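Trehalose-6-phosphate phosphatase (Neosartorya fumigata, PDB 5DXL) is a phosphatase of the trehalose-phosphatase family in the HAD clan, pairing a core built on a mixed beta sheet with a smaller cap carrying an antiparallel sheet. Local coordinates at residues Asp223-Leu228 / Lys248-Ser253; Gly111-Val116 / Ile132-Val137; Arg169-Val174 / Arg184-Asn189. All blocks are in the same frame, centred on the assembly; numbering follows the deposited sequence. Where two conformers were deposited one is given.

Contact 1. Residues Asp223-Leu228 / Lys248-Ser253; sequences DMFRAL and KQTEAS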
loop_
_atom_site.group_PDB
_atom_site.type_symbol
_atom_site.label_atom_id
_atom_site.label_comp_id
_atom_site.label_asym_id
_atom_site.label_seq_id
_atom_site.Cartn_x
_atom_site.Cartn_y
_atom_site.Cartn_z
ATOM N N ASP A 223 7.312 -2.408 1.486
ATOM C CA ASP A 223 7.467 -1.397 2.530
ATOM C C ASP A 223 6.477 -1.624 3.680
ATOM O O ASP A 223 6.767 -1.284 4.828
ATOM C CB ASP A 223 7.317 0.012 1.939
ATOM C CG ASP A 223 8.536 0.434 1.108
ATOM O OD1 ASP A 223 9.673 0.011 1.434
ATOM O OD2 ASP A 223 8.353 1.191 0.128
HETATM N N MSE A 224 5.314 -2.215 3.385
HETATM C CA MSE A 224 4.376 -2.606 4.442
HETATM C C MSE A 224 5.011 -3.670 5.332
HETATM O O MSE A 224 4.904 -3.596 6.558
HETATM C CB MSE A 224 3.059 -3.140 3.862
HETATM C CG MSE A 224 2.292 -2.110 3.058
HETATM SE SE MSE A 224 0.436 -2.629 2.753
HETATM C CE MSE A 224 0.741 -4.176 1.580
ATOM N N PHE A 225 5.650 -4.659 4.708
ATOM C CA PHE A 225 6.269 -5.751 5.463
ATOM C C PHE A 225 7.399 -5.204 6.336
ATOM O O PHE A 225 7.536 -5.589 7.499
ATOM C CB PHE A 225 6.819 -6.846 4.540
ATOM C CG PHE A 225 5.841 -7.345 3.505
ATOM C CD1 PHE A 225 4.485 -7.464 3.783
ATOM C CD2 PHE A 225 6.295 -7.700 2.239
ATOM C CE1 PHE A 225 3.591 -7.925 2.812
ATOM C CE2 PHE A 225 5.418 -8.159 1.263
ATOM C CZ PHE A 225 4.063 -8.277 1.545
ATOM N N ARG A 226 8.189 -4.297 5.765
ATOM C CA ARG A 226 9.252 -3.620 6.516
ATOM C C ARG A 226 8.695 -2.901 7.726
ATOM O O ARG A 226 9.233 -3.002 8.826
ATOM C CB ARG A 226 9.998 -2.612 5.636
ATOM C CG ARG A 226 11.029 -3.224 4.744
ATOM C CD ARG A 226 11.940 -2.171 4.092
ATOM N NE ARG A 226 12.728 -2.809 3.048
ATOM C CZ ARG A 226 12.361 -2.872 1.771
ATOM N NH1 ARG A 226 11.230 -2.303 1.377
ATOM N NH2 ARG A 226 13.128 -3.496 0.885
ATOM N N ALA A 227 7.615 -2.155 7.523
ATOM C CA ALA A 227 7.018 -1.406 8.611
ATOM C C ALA A 227 6.540 -2.319 9.734
ATOM O O ALA A 227 6.684 -1.994 10.912
ATOM C CB ALA A 227 5.860 -0.548 8.093
ATOM N N LEU A 228 5.953 -3.458 9.382
ATOM C CA LEU A 228 5.441 -4.356 10.401
ATOM C C LEU A 228 6.581 -4.999 11.189
ATOM O O LEU A 228 6.428 -5.295 12.369
ATOM C CB LEU A 228 4.542 -5.420 9.777
ATOM C CG LEU A 228 3.146 -4.884 9.458
ATOM C CD1 LEU A 228 2.359 -5.934 8.705
ATOM C CD2 LEU A 228 2.431 -4.513 10.742
ATOM N N LYS A 248 11.033 -16.326 -4.031
ATOM C CA LYS A 248 11.039 -14.864 -4.102
ATOM C C LYS A 248 11.667 -14.254 -2.854
ATOM O O LYS A 248 11.299 -14.579 -1.724
ATOM C CB LYS A 248 9.613 -14.340 -4.290
ATOM C CG LYS A 248 9.466 -12.827 -4.202
ATOM C CD LYS A 248 8.005 -12.427 -4.368
ATOM C CE LYS A 248 7.799 -10.936 -4.183
ATOM N NZ LYS A 248 6.396 -10.577 -4.559
ATOM N N GLN A 249 12.640 -13.378 -3.065
ATOM C CA GLN A 249 13.270 -12.666 -1.973
ATOM C C GLN A 249 12.328 -11.548 -1.532
ATOM O O GLN A 249 11.835 -10.782 -2.362
ATOM C CB GLN A 249 14.622 -12.115 -2.423
ATOM C CG GLN A 249 15.462 -11.533 -1.320
ATOM C CD GLN A 249 16.872 -11.229 -1.804
ATOM O OE1 GLN A 249 17.526 -12.080 -2.411
ATOM N NE2 GLN A 249 17.337 -10.009 -1.555
ATOM N N THR A 250 12.070 -11.478 -0.233
ATOM C CA THR A 250 11.031 -10.588 0.278
ATOM C C THR A 250 11.271 -10.231 1.745
ATOM O O THR A 250 11.931 -10.970 2.484
ATOM C CB THR A 250 9.638 -11.245 0.121
ATOM O OG1 THR A 250 8.612 -10.363 0.602
ATOM C CG2 THR A 250 9.571 -12.550 0.897
ATOM N N GLU A 251 10.723 -9.092 2.154
ATOM C CA GLU A 251 10.675 -8.714 3.563
ATOM C C GLU A 251 9.569 -9.454 4.329
ATOM O O GLU A 251 9.554 -9.459 5.556
ATOM C CB GLU A 251 10.459 -7.204 3.703
ATOM C CG GLU A 251 11.577 -6.340 3.140
ATOM C CD GLU A 251 12.762 -6.224 4.082
ATOM O OE1 GLU A 251 12.595 -6.462 5.296
ATOM O OE2 GLU A 251 13.865 -5.890 3.604
ATOM N N ALA A 252 8.644 -10.068 3.597
ATOM C CA ALA A 252 7.599 -10.886 4.204
ATOM C C ALA A 252 8.198 -12.138 4.834
ATOM O O ALA A 252 9.340 -12.497 4.539
ATOM C CB ALA A 252 6.551 -11.280 3.157
ATOM N N SER A 253 7.416 -12.790 5.691
ATOM C CA SER A 253 7.827 -14.032 6.357
ATOM C C SER A 253 7.209 -15.260 5.694
ATOM O O SER A 253 7.615 -16.390 5.960
ATOM C CB SER A 253 7.436 -14.000 7.838
ATOM O OG SER A 253 8.059 -12.915 8.502
#
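F225 turns its CG anti to the carbonyl carbon, and E251, with its own CG also anti to the carbonyl carbon, bends at chi2 (-80°), which turns its CD against the R226 side chain, 3.5 Å from R226 CG. The backbones bring F225 CB and E251 CB to 3.8 Å. The phenyl ring is roofed on one face by a methyl group: A252 CB stands 3.9 Å from the centroid of the F225 ring and 18° off its normal, a CH-pi contact shifted toward the CD2-CE2 side. Alanine suits this place because its single methyl can sit over the ring while the backbone N of A252 approaches to 3.6 Å from F225 CD2. That N-H is taken by T250 OG1 in an ST turn, at 3.0 Å from A252 N, and the same OG1 is bonded to E222. Helix 222-229 follows strand 211-216 in the parallel part of the mixed sheet, as expected of the Rossmann-like core of HAD proteins. The 248-253 segment belongs to the loop joining strands 238-243 and 254-256 at one end of that sheet. F225 also reaches side chains of 211-216 and 238-243, so a large apolar ring is well placed there. On the outer flank, R226 and E251 cross obliquely, with E251 CG over one face of the guanidinium, toward its rim. R226 NE and E251 OE2, 3.3 Å apart, form a salt bridge whose hydrogen bond is weak, the N-H...O angle only 122°. Arginine is long enough to serve both E251 and, one turn back on its helix, D223, R226 NH1 lying 2.8 Å from D223 OD1 in another weak bond. Glutamate offers a second oxygen, and E251 OE1 pairs with K229.

Contact 2. Residues Gly111-Val116 / Ile132-Val137; sequences GWQKEV and IERKRV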
loop_
_atom_site.group_PDB
_atom_site.type_symbol
_atom_site.label_atom_id
_atom_site.label_comp_id
_atom_site.label_asym_id
_atom_site.label_seq_id
_atom_site.Cartn_x
_atom_site.Cartn_y
_atom_site.Cartn_z
ATOM N N GLY A 111 3.711 23.498 -0.766
ATOM C CA GLY A 111 4.571 24.596 -1.181
ATOM C C GLY A 111 5.850 24.109 -1.844
ATOM O O GLY A 111 6.432 24.829 -2.657
ATOM N N TRP A 112 6.276 22.898 -1.481
ATOM C CA TRP A 112 7.465 22.285 -2.089
ATOM C C TRP A 112 7.338 22.188 -3.605
ATOM O O TRP A 112 8.347 22.225 -4.324
ATOM C CB TRP A 112 7.732 20.893 -1.490
ATOM C CG TRP A 112 6.632 19.891 -1.673
ATOM C CD1 TRP A 112 5.624 19.610 -0.788
ATOM C CD2 TRP A 112 6.439 19.014 -2.793
ATOM N NE1 TRP A 112 4.814 18.620 -1.293
ATOM C CE2 TRP A 112 5.292 18.233 -2.519
ATOM C CE3 TRP A 112 7.126 18.808 -3.996
ATOM C CZ2 TRP A 112 4.811 17.274 -3.409
ATOM C CZ3 TRP A 112 6.647 17.854 -4.879
ATOM C CH2 TRP A 112 5.501 17.101 -4.582
ATOM N N GLN A 113 6.113 22.079 -4.107
ATOM C CA GLN A 113 5.916 21.936 -5.544
ATOM C C GLN A 113 6.386 23.172 -6.315
ATOM O O GLN A 113 6.860 23.061 -7.438
ATOM C CB GLN A 113 4.458 21.642 -5.870
ATOM C CG GLN A 113 4.021 20.280 -5.380
ATOM C CD GLN A 113 2.816 19.767 -6.125
ATOM O OE1 GLN A 113 2.295 20.434 -7.016
ATOM N NE2 GLN A 113 2.364 18.570 -5.770
ATOM N N LYS A 114 6.245 24.345 -5.705
ATOM C CA LYS A 114 6.670 25.579 -6.346
ATOM C C LYS A 114 8.182 25.554 -6.566
ATOM O O LYS A 114 8.670 25.862 -7.651
ATOM C CB LYS A 114 6.272 26.801 -5.504
ATOM C CG LYS A 114 6.671 28.136 -6.133
ATOM C CD LYS A 114 6.124 29.332 -5.340
ATOM C CE LYS A 114 6.589 30.647 -5.954
ATOM N NZ LYS A 114 5.843 31.815 -5.414
ATOM N N GLU A 115 8.918 25.169 -5.534
ATOM C CA GLU A 115 10.373 25.162 -5.631
ATOM C C GLU A 115 10.863 24.049 -6.553
ATOM O O GLU A 115 11.792 24.246 -7.333
ATOM C CB GLU A 115 11.003 25.015 -4.251
ATOM C CG GLU A 115 12.495 25.279 -4.244
ATOM C CD GLU A 115 13.062 25.428 -2.849
ATOM O OE1 GLU A 115 12.266 25.541 -1.895
ATOM O OE2 GLU A 115 14.306 25.432 -2.711
ATOM N N VAL A 116 10.238 22.880 -6.471
ATOM C CA VAL A 116 10.646 21.767 -7.325
ATOM C C VAL A 116 10.404 22.090 -8.794
ATOM O O VAL A 116 11.245 21.784 -9.640
ATOM C CB VAL A 116 9.922 20.453 -6.932
ATOM C CG1 VAL A 116 10.198 19.343 -7.961
ATOM C CG2 VAL A 116 10.371 20.002 -5.557
ATOM N N ILE A 132 9.277 17.893 -18.002
ATOM C CA ILE A 132 8.671 17.753 -16.690
ATOM C C ILE A 132 7.299 17.129 -16.809
ATOM O O ILE A 132 6.498 17.553 -17.646
ATOM C CB ILE A 132 8.527 19.106 -15.985
ATOM C CG1 ILE A 132 9.898 19.768 -15.821
ATOM C CG2 ILE A 132 7.818 18.931 -14.636
ATOM C CD1 ILE A 132 9.823 21.236 -15.435
ATOM N N GLU A 133 7.061 16.104 -15.998
ATOM C CA GLU A 133 5.737 15.515 -15.835
ATOM C C GLU A 133 5.163 15.966 -14.507
ATOM O O GLU A 133 5.747 15.742 -13.448
ATOM C CB GLU A 133 5.801 13.988 -15.899
ATOM C CG GLU A 133 4.477 13.315 -15.489
ATOM C CD GLU A 133 4.569 11.798 -15.440
ATOM O OE1 GLU A 133 5.699 11.254 -15.436
ATOM O OE2 GLU A 133 3.502 11.136 -15.404
ATOM N N ARG A 134 4.012 16.622 -14.557
ATOM C CA ARG A 134 3.380 17.072 -13.330
ATOM C C ARG A 134 2.126 16.248 -13.053
ATOM O O ARG A 134 1.225 16.169 -13.890
ATOM C CB ARG A 134 3.056 18.566 -13.422
ATOM C CG ARG A 134 2.362 19.129 -12.194
ATOM C CD ARG A 134 2.653 20.618 -12.035
ATOM N NE ARG A 134 2.448 21.068 -10.659
ATOM C CZ ARG A 134 2.662 22.312 -10.241
ATOM N NH1 ARG A 134 3.085 23.233 -11.098
ATOM N NH2 ARG A 134 2.453 22.635 -8.968
ATOM N N LYS A 135 2.093 15.593 -11.899
ATOM C CA LYS A 135 0.851 14.974 -11.429
ATOM C C LYS A 135 0.348 15.715 -10.195
ATOM O O LYS A 135 0.983 16.684 -9.752
ATOM C CB LYS A 135 1.062 13.494 -11.128
ATOM C CG LYS A 135 1.295 12.645 -12.361
ATOM C CD LYS A 135 0.770 11.238 -12.149
ATOM C CE LYS A 135 0.821 10.426 -13.431
ATOM N NZ LYS A 135 0.177 9.092 -13.261
ATOM N N ARG A 136 -0.780 15.259 -9.644
ATOM C CA ARG A 136 -1.402 15.903 -8.486
ATOM C C ARG A 136 -0.402 16.051 -7.353
ATOM O O ARG A 136 -0.236 17.130 -6.774
ATOM C CB ARG A 136 -2.616 15.102 -8.000
ATOM C CG ARG A 136 -3.431 15.805 -6.913
ATOM C CD ARG A 136 -4.186 14.821 -6.004
ATOM N NE ARG A 136 -4.919 13.813 -6.757
ATOM C CZ ARG A 136 -6.142 13.991 -7.243
ATOM N NH1 ARG A 136 -6.765 15.146 -7.050
ATOM N NH2 ARG A 136 -6.740 13.017 -7.918
ATOM N N VAL A 137 0.286 14.961 -7.047
ATOM C CA VAL A 137 1.092 14.942 -5.852
ATOM C C VAL A 137 2.569 14.670 -6.151
ATOM O O VAL A 137 3.444 14.984 -5.342
ATOM C CB VAL A 137 0.551 13.913 -4.873
ATOM C CG1 VAL A 137 0.871 14.330 -3.477
ATOM C CG2 VAL A 137 -0.960 13.847 -5.013
HETATM O O HOH W 1 0.940 19.338 -9.057
#
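Q113 OE1 accepts a hydrogen bond from R134 NH2 at 2.9 Å and has a water 2.7 Å from the same OE1. The arginine N-H comes in the carbonyl plane with a C=O...N angle of 150°, and the bond is fairly straight. R134 reaches it with a chain extended from CG to NE, and its NE gives a further hydrogen to the water, which lies in the guanidinium plane at its edge. The water is within bonding distance of K135 O too, but it cannot serve all its acceptors at once. The other half of the amide is used as well: Q113 NE2 donates to R136 O at 3.1 Å, with that oxygen close to the amide plane. Glutamine suits the position because one flat group offers an acceptor to a side chain and a donor to the backbone, and both bonds together fix which way the amide is turned. Beside it, W112 brings the rim of its indole to the loop, CH2 lying 3.0 Å from V137 O near the ring plane; this buried carbonyl has no hydrogen-bonding partner in the model. V137 itself points away from the helix and packs on P185, C91 and A105. The contact thus fastens the N-terminal part of helix 112-125 to the end of edge strand 131-134 and the turn leading into strand 139-142, a helix packed on an antiparallel sheet, as in the alpha/beta cap of this HAD family.

Contact 3. Residues Arg169-Val174 / Arg184-Asn189; sequences RWEVEV and RPTFVN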
loop_
_atom_site.group_PDB
_atom_site.type_symbol
_atom_site.label_atom_id
_atom_site.label_comp_id
_atom_site.label_asym_id
_atom_site.label_seq_id
_atom_site.Cartn_x
_atom_site.Cartn_y
_atom_site.Cartn_z
ATOM N N ARG A 169 13.058 20.988 4.104
ATOM C CA ARG A 169 12.032 21.936 4.522
ATOM C C ARG A 169 10.633 21.323 4.522
ATOM O O ARG A 169 9.802 21.657 5.365
ATOM C CB ARG A 169 12.042 23.173 3.631
ATOM C CG ARG A 169 11.041 24.221 4.087
ATOM C CD ARG A 169 11.114 25.495 3.274
ATOM N NE ARG A 169 10.057 26.420 3.678
ATOM C CZ ARG A 169 9.840 27.605 3.118
ATOM N NH1 ARG A 169 10.611 28.024 2.121
ATOM N NH2 ARG A 169 8.851 28.372 3.557
ATOM N N TRP A 170 10.365 20.445 3.563
ATOM C CA TRP A 170 9.065 19.779 3.498
ATOM C C TRP A 170 9.223 18.260 3.657
ATOM O O TRP A 170 10.304 17.712 3.439
ATOM C CB TRP A 170 8.358 20.100 2.176
ATOM C CG TRP A 170 7.867 21.542 2.000
ATOM C CD1 TRP A 170 6.654 22.055 2.384
ATOM C CD2 TRP A 170 8.562 22.610 1.347
ATOM N NE1 TRP A 170 6.565 23.384 2.027
ATOM C CE2 TRP A 170 7.724 23.746 1.389
ATOM C CE3 TRP A 170 9.820 22.720 0.742
ATOM C CZ2 TRP A 170 8.100 24.967 0.841
ATOM C CZ3 TRP A 170 10.189 23.931 0.200
ATOM C CH2 TRP A 170 9.336 25.041 0.252
ATOM N N GLU A 171 8.138 17.590 4.041
ATOM C CA GLU A 171 8.133 16.141 4.223
ATOM C C GLU A 171 7.977 15.433 2.878
ATOM O O GLU A 171 6.933 14.859 2.574
ATOM C CB GLU A 171 7.008 15.716 5.174
ATOM C CG GLU A 171 7.236 16.120 6.620
ATOM C CD GLU A 171 8.516 15.537 7.193
ATOM O OE1 GLU A 171 8.731 14.311 7.057
ATOM O OE2 GLU A 171 9.312 16.305 7.773
ATOM N N VAL A 172 9.019 15.508 2.067
ATOM C CA VAL A 172 9.009 14.897 0.745
ATOM C C VAL A 172 10.246 14.049 0.581
ATOM O O VAL A 172 11.224 14.202 1.312
ATOM C CB VAL A 172 8.967 15.949 -0.391
ATOM C CG1 VAL A 172 7.683 16.769 -0.316
ATOM C CG2 VAL A 172 10.199 16.859 -0.349
ATOM N N GLU A 173 10.212 13.143 -0.382
ATOM C CA GLU A 173 11.429 12.429 -0.702
ATOM C C GLU A 173 11.724 12.520 -2.178
ATOM O O GLU A 173 10.828 12.723 -2.997
ATOM C CB GLU A 173 11.344 10.977 -0.259
ATOM C CG GLU A 173 10.258 10.192 -0.904
ATOM C CD GLU A 173 10.064 8.865 -0.211
ATOM O OE1 GLU A 173 10.853 8.559 0.710
ATOM O OE2 GLU A 173 9.119 8.137 -0.576
ATOM N N VAL A 174 13.007 12.387 -2.500
ATOM C CA VAL A 174 13.476 12.438 -3.870
ATOM C C VAL A 174 13.829 11.023 -4.324
ATOM O O VAL A 174 14.631 10.347 -3.679
ATOM C CB VAL A 174 14.703 13.370 -4.006
ATOM C CG1 VAL A 174 14.997 13.639 -5.454
ATOM C CG2 VAL A 174 14.463 14.685 -3.260
ATOM N N ARG A 184 8.005 13.487 -4.243
ATOM C CA ARG A 184 6.648 13.210 -3.782
ATOM C C ARG A 184 6.604 13.213 -2.259
ATOM O O ARG A 184 7.634 13.091 -1.597
ATOM C CB ARG A 184 6.189 11.861 -4.325
ATOM C CG ARG A 184 6.939 10.730 -3.683
ATOM C CD ARG A 184 6.632 9.403 -4.318
ATOM N NE ARG A 184 7.137 8.332 -3.474
ATOM C CZ ARG A 184 7.014 7.044 -3.755
ATOM N NH1 ARG A 184 6.407 6.667 -4.874
ATOM N NH2 ARG A 184 7.495 6.137 -2.915
ATOM N N PRO A 185 5.406 13.346 -1.682
ATOM C CA PRO A 185 5.328 13.363 -0.220
ATOM C C PRO A 185 5.728 12.028 0.394
ATOM O O PRO A 185 5.528 10.979 -0.225
ATOM C CB PRO A 185 3.848 13.651 0.049
ATOM C CG PRO A 185 3.380 14.325 -1.170
ATOM C CD PRO A 185 4.108 13.642 -2.300
ATOM N N THR A 186 6.265 12.069 1.608
ATOM C CA THR A 186 6.629 10.842 2.304
ATOM C C THR A 186 5.406 9.956 2.570
ATOM O O THR A 186 5.537 8.734 2.688
ATOM C CB THR A 186 7.353 11.149 3.633
ATOM O OG1 THR A 186 6.504 11.953 4.462
ATOM C CG2 THR A 186 8.646 11.902 3.358
ATOM N N PHE A 187 4.208 10.540 2.626
ATOM C CA PHE A 187 3.034 9.728 2.965
ATOM C C PHE A 187 2.566 8.791 1.841
ATOM O O PHE A 187 1.659 7.981 2.040
ATOM C CB PHE A 187 1.862 10.618 3.442
ATOM C CG PHE A 187 1.334 11.605 2.419
ATOM C CD1 PHE A 187 0.673 11.179 1.270
ATOM C CD2 PHE A 187 1.432 12.971 2.654
ATOM C CE1 PHE A 187 0.163 12.089 0.358
ATOM C CE2 PHE A 187 0.916 13.883 1.745
ATOM C CZ PHE A 187 0.288 13.438 0.596
ATOM N N VAL A 188 3.198 8.881 0.675
ATOM C CA VAL A 188 2.880 8.015 -0.453
ATOM C C VAL A 188 3.411 6.593 -0.227
ATOM O O VAL A 188 2.859 5.618 -0.738
ATOM C CB VAL A 188 3.465 8.602 -1.767
ATOM C CG1 VAL A 188 3.419 7.590 -2.904
ATOM C CG2 VAL A 188 2.723 9.876 -2.137
ATOM N N ASN A 189 4.484 6.485 0.548
ATOM C CA ASN A 189 5.110 5.201 0.842
ATOM C C ASN A 189 4.166 4.290 1.636
ATOM O O ASN A 189 3.625 4.697 2.664
ATOM C CB ASN A 189 6.419 5.436 1.609
ATOM C CG ASN A 189 7.223 4.169 1.810
ATOM O OD1 ASN A 189 6.893 3.342 2.652
ATOM N ND2 ASN A 189 8.298 4.022 1.043
#
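R184 meets E173 through both backbone and side chain. As an antiparallel hydrogen-bonded pair they exchange two bonds, E173 N to R184 O at 2.9 Å and R184 N to E173 O at 3.2 Å. Their extended side chains run side by side in the same direction from one face of the sheet, which brings E173 OE2 to the edge of the guanidinium, 3.5 Å from R184 NH2, in a salt bridge whose hydrogen bond is weak; V188 CG1 covers one guanidinium face. P185 follows in a non-hydrogen-bonded pair with V172, where a residue lacking an N-H costs no bond to strand 172-177; its CA contacts E171 O at 3.6 Å. T186 then donates its N-H to that same E171 O at 3.0 Å, from above the carbonyl plane, and threonine suits the place because its methyl, CG2, packs on the E171 backbone. E171 itself is the centre of an inverse gamma turn. After the short 3-10 segment 186-188, N189 in the given conformer caps helix 190-199, its OD1 accepting from the N-H of G191. Helices 112-125 and 148-164 pack against the same face of the hairpin, the face bearing V172 and V174, with W112 of the first also touching P185.

Contacts 2 and 3 are neighbours on the antiparallel sheet, with centres 12 Å apart. W170 and W112 meet edge to face, and P185 CD reaches to 3.4 Å from V137 O, so helix 112-125 is shared by the two edge strands of the sheet, 131-134 and 172-177. Contact 1 belongs to the mixed-sheet core, its centre about 21 Å from that of contact 3. The two still touch where the chain leaves the hairpin for the core, N189 ND2 lying 3.0 Å from D223 OD2 in the given conformer of N189. Contacts 1 and 2 stay about 16 Å apart at their nearest atoms, making contact 3 the intermediary between them.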